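Local coordinates for ribose 5-phosphate isomerase, putative (Trypanosoma brucei brucei, PDB 6FXS), which probably catalyses the reversible isomerisation of ribose 5-phosphate and ribulose 5-phosphate, at residues Tyr69-Ala74 with Asn100-Ile105; Asn126-Gly131 with Arg141-Thr146; Glu38-Tyr43 with Val84-Cys89. One frame throughout, in Å; residues are numbered along the deposited sequence.

Interaction 1. Residues Tyr69-Ala74 with Asn100-Ile105; sequences YALNVA and NKVPGI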
loop_
_atom_site.group_PDB
_atom_site.type_symbol
_atom_site.label_atom_id
_atom_site.label_comp_id
_atom_site.label_asym_id
_atom_site.label_seq_id
_atom_site.Cartn_x
_atom_site.Cartn_y
_atom_site.Cartn_z
ATOM N N TYR B 69 2.375 22.656 -13.146
ATOM C CA TYR B 69 2.359 22.880 -11.751
ATOM C C TYR B 69 3.536 22.212 -11.023
ATOM O O TYR B 69 4.138 22.831 -10.116
ATOM C CB TYR B 69 1.007 22.520 -11.161
ATOM C CG TYR B 69 -0.068 23.440 -11.722
ATOM C CD1 TYR B 69 -0.712 23.114 -12.899
ATOM C CD2 TYR B 69 -0.424 24.646 -11.094
ATOM C CE1 TYR B 69 -1.667 23.944 -13.483
ATOM C CE2 TYR B 69 -1.421 25.499 -11.663
ATOM C CZ TYR B 69 -2.018 25.134 -12.867
ATOM O OH TYR B 69 -2.993 25.859 -13.467
ATOM N N ALA B 70 3.937 21.018 -11.489
ATOM C CA ALA B 70 5.173 20.355 -10.992
ATOM C C ALA B 70 6.417 21.203 -11.107
ATOM O O ALA B 70 7.166 21.363 -10.174
ATOM C CB ALA B 70 5.413 19.077 -11.778
ATOM N N LEU B 71 6.623 21.709 -12.314
ATOM C CA LEU B 71 7.816 22.452 -12.618
ATOM C C LEU B 71 7.836 23.810 -11.904
ATOM O O LEU B 71 8.887 24.296 -11.512
ATOM C CB LEU B 71 7.894 22.667 -14.091
ATOM C CG LEU B 71 8.184 21.385 -14.875
ATOM C CD1 LEU B 71 7.824 21.566 -16.333
ATOM C CD2 LEU B 71 9.667 20.967 -14.672
ATOM N N ASN B 72 6.668 24.369 -11.730
ATOM C CA ASN B 72 6.480 25.598 -10.977
ATOM C C ASN B 72 6.894 25.462 -9.478
ATOM O O ASN B 72 7.701 26.261 -8.976
ATOM C CB ASN B 72 5.015 25.921 -11.052
ATOM C CG ASN B 72 4.725 27.351 -10.780
ATOM O OD1 ASN B 72 4.397 28.065 -11.717
ATOM N ND2 ASN B 72 4.821 27.791 -9.517
ATOM N N VAL B 73 6.332 24.462 -8.790
ATOM C CA VAL B 73 6.737 24.126 -7.401
ATOM C C VAL B 73 8.200 23.769 -7.358
ATOM O O VAL B 73 8.945 24.253 -6.507
ATOM C CB VAL B 73 5.876 23.007 -6.795
ATOM C CG1 VAL B 73 6.446 22.513 -5.477
ATOM C CG2 VAL B 73 4.465 23.523 -6.545
ATOM N N ALA B 74 8.633 22.942 -8.312
ATOM C CA ALA B 74 10.019 22.449 -8.265
ATOM C C ALA B 74 10.993 23.606 -8.424
ATOM O O ALA B 74 11.988 23.696 -7.720
ATOM C CB ALA B 74 10.269 21.404 -9.339
ATOM N N ASN B 100 11.429 16.048 -10.761
ATOM C CA ASN B 100 12.781 15.596 -10.794
ATOM C C ASN B 100 13.591 16.026 -11.991
ATOM O O ASN B 100 14.850 15.955 -11.960
ATOM C CB ASN B 100 12.819 14.059 -10.686
ATOM C CG ASN B 100 12.635 13.570 -9.248
ATOM O OD1 ASN B 100 11.783 12.628 -8.934
ATOM N ND2 ASN B 100 13.422 14.130 -8.398
ATOM N N LYS B 101 12.935 16.503 -13.039
ATOM C CA LYS B 101 13.695 17.109 -14.116
ATOM C C LYS B 101 14.399 18.423 -13.748
ATOM O O LYS B 101 15.313 18.805 -14.414
ATOM C CB LYS B 101 12.789 17.361 -15.304
ATOM C CG LYS B 101 12.183 16.107 -15.838
ATOM C CD LYS B 101 13.229 15.093 -16.241
ATOM C CE LYS B 101 12.528 13.856 -16.862
ATOM N NZ LYS B 101 13.622 13.097 -17.456
ATOM N N VAL B 102 14.015 19.058 -12.673
ATOM C CA VAL B 102 14.643 20.289 -12.235
ATOM C C VAL B 102 15.901 20.101 -11.387
ATOM O O VAL B 102 15.874 19.383 -10.392
ATOM C CB VAL B 102 13.590 21.134 -11.498
ATOM C CG1 VAL B 102 14.154 22.516 -11.171
ATOM C CG2 VAL B 102 12.346 21.233 -12.390
ATOM N N PRO B 103 17.036 20.731 -11.778
ATOM C CA PRO B 103 18.235 20.504 -11.023
ATOM C C PRO B 103 18.087 21.000 -9.613
ATOM O O PRO B 103 17.455 22.052 -9.399
ATOM C CB PRO B 103 19.318 21.292 -11.790
ATOM C CG PRO B 103 18.750 21.504 -13.148
ATOM C CD PRO B 103 17.288 21.517 -13.010
ATOM N N GLY B 104 18.604 20.222 -8.656
ATOM C CA GLY B 104 18.523 20.563 -7.204
ATOM C C GLY B 104 17.297 19.861 -6.597
ATOM O O GLY B 104 17.096 19.927 -5.402
ATOM N N ILE B 105 16.389 19.302 -7.407
ATOM C CA ILE B 105 15.193 18.702 -6.840
ATOM C C ILE B 105 15.374 17.152 -6.614
ATOM O O ILE B 105 15.937 16.466 -7.427
ATOM C CB ILE B 105 13.955 18.963 -7.690
ATOM C CG1 ILE B 105 13.624 20.470 -7.697
ATOM C CG2 ILE B 105 12.729 18.162 -7.230
ATOM C CD1 ILE B 105 13.611 21.155 -6.362
#

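Interaction 2. Residues Asn126-Gly131 with Arg141-Thr146; sequences NVVCLG and REIIMT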
loop_
_atom_site.group_PDB
_atom_site.type_symbol
_atom_site.label_atom_id
_atom_site.label_comp_id
_atom_site.label_asym_id
_atom_site.label_seq_id
_atom_site.Cartn_x
_atom_site.Cartn_y
_atom_site.Cartn_z
ATOM N N ASN B 126 13.151 17.026 -1.026
ATOM C CA ASN B 126 12.622 18.397 -0.892
ATOM C C ASN B 126 11.219 18.632 -1.542
ATOM O O ASN B 126 10.655 19.713 -1.398
ATOM C CB ASN B 126 13.703 19.454 -1.301
ATOM C CG ASN B 126 14.298 19.236 -2.651
ATOM O OD1 ASN B 126 13.744 18.495 -3.515
ATOM N ND2 ASN B 126 15.418 19.917 -2.905
ATOM N N VAL B 127 10.675 17.645 -2.273
ATOM C CA VAL B 127 9.353 17.642 -2.807
ATOM C C VAL B 127 8.736 16.221 -2.549
ATOM O O VAL B 127 9.414 15.216 -2.775
ATOM C CB VAL B 127 9.342 17.938 -4.326
ATOM C CG1 VAL B 127 7.938 17.886 -4.906
ATOM C CG2 VAL B 127 10.007 19.286 -4.613
ATOM N N VAL B 128 7.551 16.168 -1.954
ATOM C CA VAL B 128 6.784 14.931 -1.791
ATOM C C VAL B 128 5.667 14.885 -2.845
ATOM O O VAL B 128 4.951 15.889 -3.047
ATOM C CB VAL B 128 6.240 14.764 -0.369
ATOM C CG1 VAL B 128 5.288 15.887 0.020
ATOM C CG2 VAL B 128 5.577 13.404 -0.214
ATOM N N CYS B 129 5.509 13.746 -3.527
ATOM C CA CYS B 129 4.486 13.634 -4.557
ATOM C C CYS B 129 3.492 12.591 -4.107
ATOM O O CYS B 129 3.880 11.515 -3.499
ATOM C CB CYS B 129 5.129 13.233 -5.876
ATOM S SG CYS B 129 6.405 14.352 -6.476
ATOM N N LEU B 130 2.217 12.929 -4.284
ATOM C CA LEU B 130 1.082 12.194 -3.712
ATOM C C LEU B 130 0.013 11.901 -4.744
ATOM O O LEU B 130 -0.157 12.695 -5.723
ATOM C CB LEU B 130 0.462 13.017 -2.623
ATOM C CG LEU B 130 1.470 13.448 -1.528
ATOM C CD1 LEU B 130 0.740 14.411 -0.625
ATOM C CD2 LEU B 130 1.896 12.241 -0.750
ATOM N N GLY B 131 -0.703 10.800 -4.526
ATOM C CA GLY B 131 -1.816 10.411 -5.396
ATOM C C GLY B 131 -3.144 10.541 -4.685
ATOM O O GLY B 131 -3.409 9.824 -3.702
ATOM N N ARG B 141 -2.493 12.772 4.973
ATOM C CA ARG B 141 -2.180 13.606 6.116
ATOM C C ARG B 141 -0.960 13.074 6.858
ATOM O O ARG B 141 -0.041 13.843 7.227
ATOM C CB ARG B 141 -3.387 13.664 7.071
ATOM C CG ARG B 141 -3.070 14.316 8.431
ATOM C CD ARG B 141 -4.385 14.471 9.194
ATOM N NE ARG B 141 -4.189 15.146 10.440
ATOM C CZ ARG B 141 -3.672 14.611 11.531
ATOM N NH1 ARG B 141 -3.207 13.376 11.563
ATOM N NH2 ARG B 141 -3.575 15.346 12.601
ATOM N N GLU B 142 -0.963 11.759 7.136
ATOM C CA GLU B 142 0.224 11.166 7.824
ATOM C C GLU B 142 1.496 11.421 7.069
ATOM O O GLU B 142 2.542 11.775 7.660
ATOM C CB GLU B 142 0.013 9.642 8.057
ATOM C CG GLU B 142 1.099 8.920 8.819
ATOM C CD GLU B 142 0.862 7.429 8.766
ATOM O OE1 GLU B 142 0.630 6.785 7.721
ATOM O OE2 GLU B 142 0.813 6.895 9.784
ATOM N N ILE B 143 1.454 11.196 5.773
ATOM C CA ILE B 143 2.630 11.340 4.937
ATOM C C ILE B 143 3.138 12.812 5.004
ATOM O O ILE B 143 4.328 13.052 5.161
ATOM C CB ILE B 143 2.350 10.963 3.432
ATOM C CG1 ILE B 143 2.127 9.421 3.232
ATOM C CG2 ILE B 143 3.453 11.488 2.508
ATOM C CD1 ILE B 143 1.319 9.068 1.970
ATOM N N ILE B 144 2.239 13.774 4.819
ATOM C CA ILE B 144 2.614 15.191 4.797
ATOM C C ILE B 144 3.243 15.627 6.127
ATOM O O ILE B 144 4.351 16.203 6.178
ATOM C CB ILE B 144 1.396 16.060 4.371
ATOM C CG1 ILE B 144 1.204 15.932 2.869
ATOM C CG2 ILE B 144 1.600 17.524 4.778
ATOM C CD1 ILE B 144 -0.193 16.266 2.409
ATOM N N MET B 145 2.606 15.230 7.196
ATOM C CA MET B 145 3.125 15.582 8.530
ATOM C C MET B 145 4.493 14.968 8.749
ATOM O O MET B 145 5.415 15.628 9.311
ATOM C CB MET B 145 2.140 15.216 9.652
ATOM C CG MET B 145 0.842 16.050 9.529
ATOM S SD MET B 145 -0.414 15.685 10.766
ATOM C CE MET B 145 0.395 16.234 12.286
ATOM N N THR B 146 4.622 13.699 8.330
ATOM C CA THR B 146 5.861 12.960 8.540
ATOM C C THR B 146 6.950 13.592 7.648
ATOM O O THR B 146 8.083 13.801 8.061
ATOM C CB THR B 146 5.658 11.443 8.203
ATOM O OG1 THR B 146 4.642 10.950 9.048
ATOM C CG2 THR B 146 6.897 10.630 8.432
#

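Interaction 3. Residues Glu38-Tyr43 with Val84-Cys89; sequences ESIVRY and VGILVC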
loop_
_atom_site.group_PDB
_atom_site.type_symbol
_atom_site.label_atom_id
_atom_site.label_comp_id
_atom_site.label_asym_id
_atom_site.label_seq_id
_atom_site.Cartn_x
_atom_site.Cartn_y
_atom_site.Cartn_z
ATOM N N GLU B 38 -7.514 21.781 -0.372
ATOM C CA GLU B 38 -7.752 22.469 0.914
ATOM C C GLU B 38 -7.405 21.595 2.103
ATOM O O GLU B 38 -6.867 22.101 3.089
ATOM C CB GLU B 38 -9.182 23.027 1.052
ATOM C CG GLU B 38 -9.410 24.185 0.065
ATOM C CD GLU B 38 -10.842 24.702 0.001
ATOM O OE1 GLU B 38 -11.716 24.200 0.714
ATOM O OE2 GLU B 38 -11.088 25.627 -0.796
ATOM N N SER B 39 -7.711 20.295 2.004
ATOM C CA SER B 39 -7.267 19.345 3.042
ATOM C C SER B 39 -5.694 19.312 3.057
ATOM O O SER B 39 -5.107 19.291 4.096
ATOM C CB SER B 39 -7.912 17.958 2.799
ATOM O OG SER B 39 -7.324 17.368 1.621
ATOM N N ILE B 40 -5.033 19.365 1.914
ATOM C CA ILE B 40 -3.560 19.326 1.896
ATOM C C ILE B 40 -2.954 20.549 2.647
ATOM O O ILE B 40 -2.035 20.418 3.460
ATOM C CB ILE B 40 -3.009 19.386 0.478
ATOM C CG1 ILE B 40 -3.527 18.229 -0.413
ATOM C CG2 ILE B 40 -1.484 19.428 0.494
ATOM C CD1 ILE B 40 -3.328 16.830 0.127
ATOM N N VAL B 41 -3.493 21.746 2.347
ATOM C CA VAL B 41 -3.115 23.016 3.053
ATOM C C VAL B 41 -3.276 22.859 4.559
ATOM O O VAL B 41 -2.387 23.180 5.335
ATOM C CB VAL B 41 -3.993 24.218 2.483
ATOM C CG1 VAL B 41 -3.751 25.536 3.209
ATOM C CG2 VAL B 41 -3.709 24.346 1.034
ATOM N N ARG B 42 -4.392 22.313 4.963
ATOM C CA ARG B 42 -4.664 22.074 6.388
ATOM C C ARG B 42 -3.730 21.041 7.022
ATOM O O ARG B 42 -3.254 21.230 8.163
ATOM C CB ARG B 42 -6.100 21.613 6.575
ATOM C CG ARG B 42 -6.568 21.451 7.990
ATOM C CD ARG B 42 -7.915 20.708 8.097
ATOM N NE ARG B 42 -8.715 20.967 6.895
ATOM C CZ ARG B 42 -9.302 20.058 6.111
ATOM N NH1 ARG B 42 -9.259 18.752 6.401
ATOM N NH2 ARG B 42 -9.971 20.476 5.022
ATOM N N TYR B 43 -3.401 19.987 6.271
ATOM C CA TYR B 43 -2.421 19.026 6.814
ATOM C C TYR B 43 -1.052 19.681 6.998
ATOM O O TYR B 43 -0.392 19.408 7.986
ATOM C CB TYR B 43 -2.309 17.791 5.928
ATOM C CG TYR B 43 -3.601 17.054 5.653
ATOM C CD1 TYR B 43 -4.685 17.062 6.528
ATOM C CD2 TYR B 43 -3.729 16.327 4.506
ATOM C CE1 TYR B 43 -5.884 16.420 6.221
ATOM C CE2 TYR B 43 -4.884 15.640 4.196
ATOM C CZ TYR B 43 -5.955 15.661 5.044
ATOM O OH TYR B 43 -7.038 14.922 4.606
ATOM N N VAL B 84 10.170 23.592 0.841
ATOM C CA VAL B 84 9.659 22.214 0.588
ATOM C C VAL B 84 8.537 22.353 -0.414
ATOM O O VAL B 84 7.816 23.394 -0.389
ATOM C CB VAL B 84 8.990 21.575 1.836
ATOM C CG1 VAL B 84 8.718 20.076 1.597
ATOM C CG2 VAL B 84 9.839 21.706 3.074
ATOM N N GLY B 85 8.374 21.324 -1.278
ATOM C CA GLY B 85 7.222 21.171 -2.139
ATOM C C GLY B 85 6.290 20.030 -1.915
ATOM O O GLY B 85 6.714 18.924 -1.394
ATOM N N ILE B 86 5.018 20.205 -2.255
ATOM C CA ILE B 86 4.035 19.102 -2.204
ATOM C C ILE B 86 3.320 19.138 -3.543
ATOM O O ILE B 86 2.837 20.220 -3.977
ATOM C CB ILE B 86 3.039 19.241 -1.028
ATOM C CG1 ILE B 86 3.770 19.153 0.315
ATOM C CG2 ILE B 86 1.956 18.193 -1.103
ATOM C CD1 ILE B 86 2.999 19.599 1.520
ATOM N N LEU B 87 3.283 18.000 -4.240
ATOM C CA LEU B 87 2.585 17.872 -5.526
ATOM C C LEU B 87 1.577 16.737 -5.433
ATOM O O LEU B 87 1.917 15.609 -4.977
ATOM C CB LEU B 87 3.560 17.679 -6.665
ATOM C CG LEU B 87 4.560 18.837 -6.864
ATOM C CD1 LEU B 87 5.577 18.402 -7.878
ATOM C CD2 LEU B 87 3.755 20.042 -7.424
ATOM N N VAL B 88 0.341 17.044 -5.854
ATOM C CA VAL B 88 -0.767 16.123 -5.854
ATOM C C VAL B 88 -1.380 15.954 -7.252
ATOM O O VAL B 88 -1.921 16.921 -7.820
ATOM C CB VAL B 88 -1.895 16.563 -4.928
ATOM C CG1 VAL B 88 -2.932 15.445 -4.854
ATOM C CG2 VAL B 88 -1.395 16.828 -3.533
ATOM N N CYS B 89 -1.331 14.737 -7.792
ATOM C CA CYS B 89 -2.050 14.379 -9.037
ATOM C C CYS B 89 -2.768 13.065 -8.708
ATOM O O CYS B 89 -2.961 12.704 -7.534
ATOM C CB CYS B 89 -1.099 14.312 -10.269
ATOM S SG CYS B 89 0.168 12.924 -10.551
#

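Interaction 1. Residues Tyr69-Ala74 with Asn100-Ile105
Val-102 presses one methyl, CG2, between Leu-71 and Ala-74, which lie one helical turn apart on helix 66-78. The tighter approach is to Leu-71, whose CD2 comes within 3.5 Å of Val-102 CG2 as the two side chains cross at a slant. The same methyl sits 3.7 Å from Ala-74 CB. Val-102 holds CG1 opposite its own backbone N (chi1 -173°), which turns CG2, the other branch, onto the helix. Leu-71 reaches Val-102 with its end although its CB leaves the helix at an angle to the loop. Ile-105 comes in from the other end of the turn: its CG1 is 3.9 Å from Ala-74 CB, and CD1 lies 3.3 Å from Ala-74 O. Its chain is bent twice in the same sense (chi1 -66°, chi2 -48°), which brings CD1 up to that carbonyl oxygen. Both loop side chains come from the two ends of a type II beta turn, closed by Ile-105 N donating to Val-102 O at 3.0 Å, with Gly-104 at positive phi. Every touching residue is buried and apolar. Lys-101, beside this core, makes a salt bridge to an acidic side chain of a neighbouring subunit, and Leu-71 also packs on an apolar side chain of another chain. Helix 66-78 rests through Ala-70 and Val-73 on Leu-87 of strand 84-89, with helix 93-100 alongside and the turn leading into strand 107-109.

Interaction 2. Residues Asn126-Gly131 with Arg141-Thr146
Leu-130 divides its two methyls between neighbouring residues of the helix: CD2 lies 3.7 Å from Ile-143 CG2, and CD1 lies 3.7 Å from Ile-144 CD1. Leu-130 and Ile-143 lie alongside, pointing opposite ways, whereas Ile-144 slants across. Two residues back along the strand, Val-128 CG2 adds a looser touch on Ile-143 CG2 at 3.9 Å. Ile-143 CG2 is thus shared by two strand residues: with chi1 at -71° CG1 is anti to the carbonyl carbon and CG2 anti to the backbone N, on the strand side. This is the last beta-alpha unit of the parallel sheet in a Rossmann-like fold: strand 127-131 and the helix returning over it run antiparallel at 180°, with axes 10.1 Å apart. Away from the strand the helix is partly exposed. On one side Met-145 SD sits 3.5 Å above the centre of the Arg-141 guanidinium plane, while Arg-141 NH2 pairs with Glu-46 in a salt bridge. On the side facing helix 113-121 Thr-146 OG1 turns back to Glu-142 O at 2.6 Å, tilted 34° from the carbonyl plane; Thr-146 N reaches that oxygen from the other face. Glu-142 also packs on a polar side chain of a neighbouring subunit.

Interaction 3. Residues Glu38-Tyr43 with Val84-Cys89
Ile-40, the helix residue that meets Ile-86 and Val-88, shares its helix with two flat groups that stay clear of the strand, the Tyr-43 ring and the Arg-42 guanidinium. One face of the Tyr-43 ring carries Ser-39 O, 3.1 Å above the plane and over its centre; the opposite face is covered by Arg-141 CA, 3.5 Å from Tyr-43 CD2, so the ring is sandwiched between its own helix and helix 137-149. The guanidinium of Arg-42 folds back along the helix, with Ser-39 CA 3.4 Å above one face and offset toward the rim. Ile-40 alone bridges to strand 84-89, using both of its branches. CG2 lies 4.0 Å from Ile-86 CG2, the two side chains passing side by side, oppositely directed. CG1 meets Val-88 CG2 at 4.0 Å, and CD1 follows at 4.1 Å from that methyl, tip to tip. With chi1 at -58° CG2 takes the place opposite the backbone N, and chi2 at -54° bends CD1 so that it stays close to Val-88. Ile-86 and Val-88, two apart on the strand, point to this side of the sheet, while Leu-87 between them faces the helices of the other side. Helix 37-46 follows strand 23-29, so the contact reaches past that strand to its neighbour in the sheet, with Ile-40 also resting on Ile-27. Ile-144 of helix 137-149 also packs on Ile-40, extending the buried apolar layer. Only methyl and methylene groups meet across this small interface, at ordinary van der Waals separations; its attraction is dispersion and the exclusion of water, so the match of branched shapes, not a directional bond, is what the two segments share.

In the fold
The three contacts cover both faces of one parallel sheet. Interactions 2 and 3 lie on the same face, with centres about 8 Å apart, and their strands 127-131 and 84-89 are neighbours, joined by probable backbone hydrogen bonds such as Leu-130 N to Leu-87 O. Interaction 1 lies on the opposite face, about 16 Å between centres from each of the others; Val-73 CG1 packs against Gly-85 CA, and Gly-104 O bonds to Asn-126 ND2. Along the chain interactions 1 and 3 interleave, and interaction 2 follows both. Strand 84-89 is therefore covered by helices on both sides, the three-layer build of this isomerase family, with interaction 1 placed beside a subunit interface.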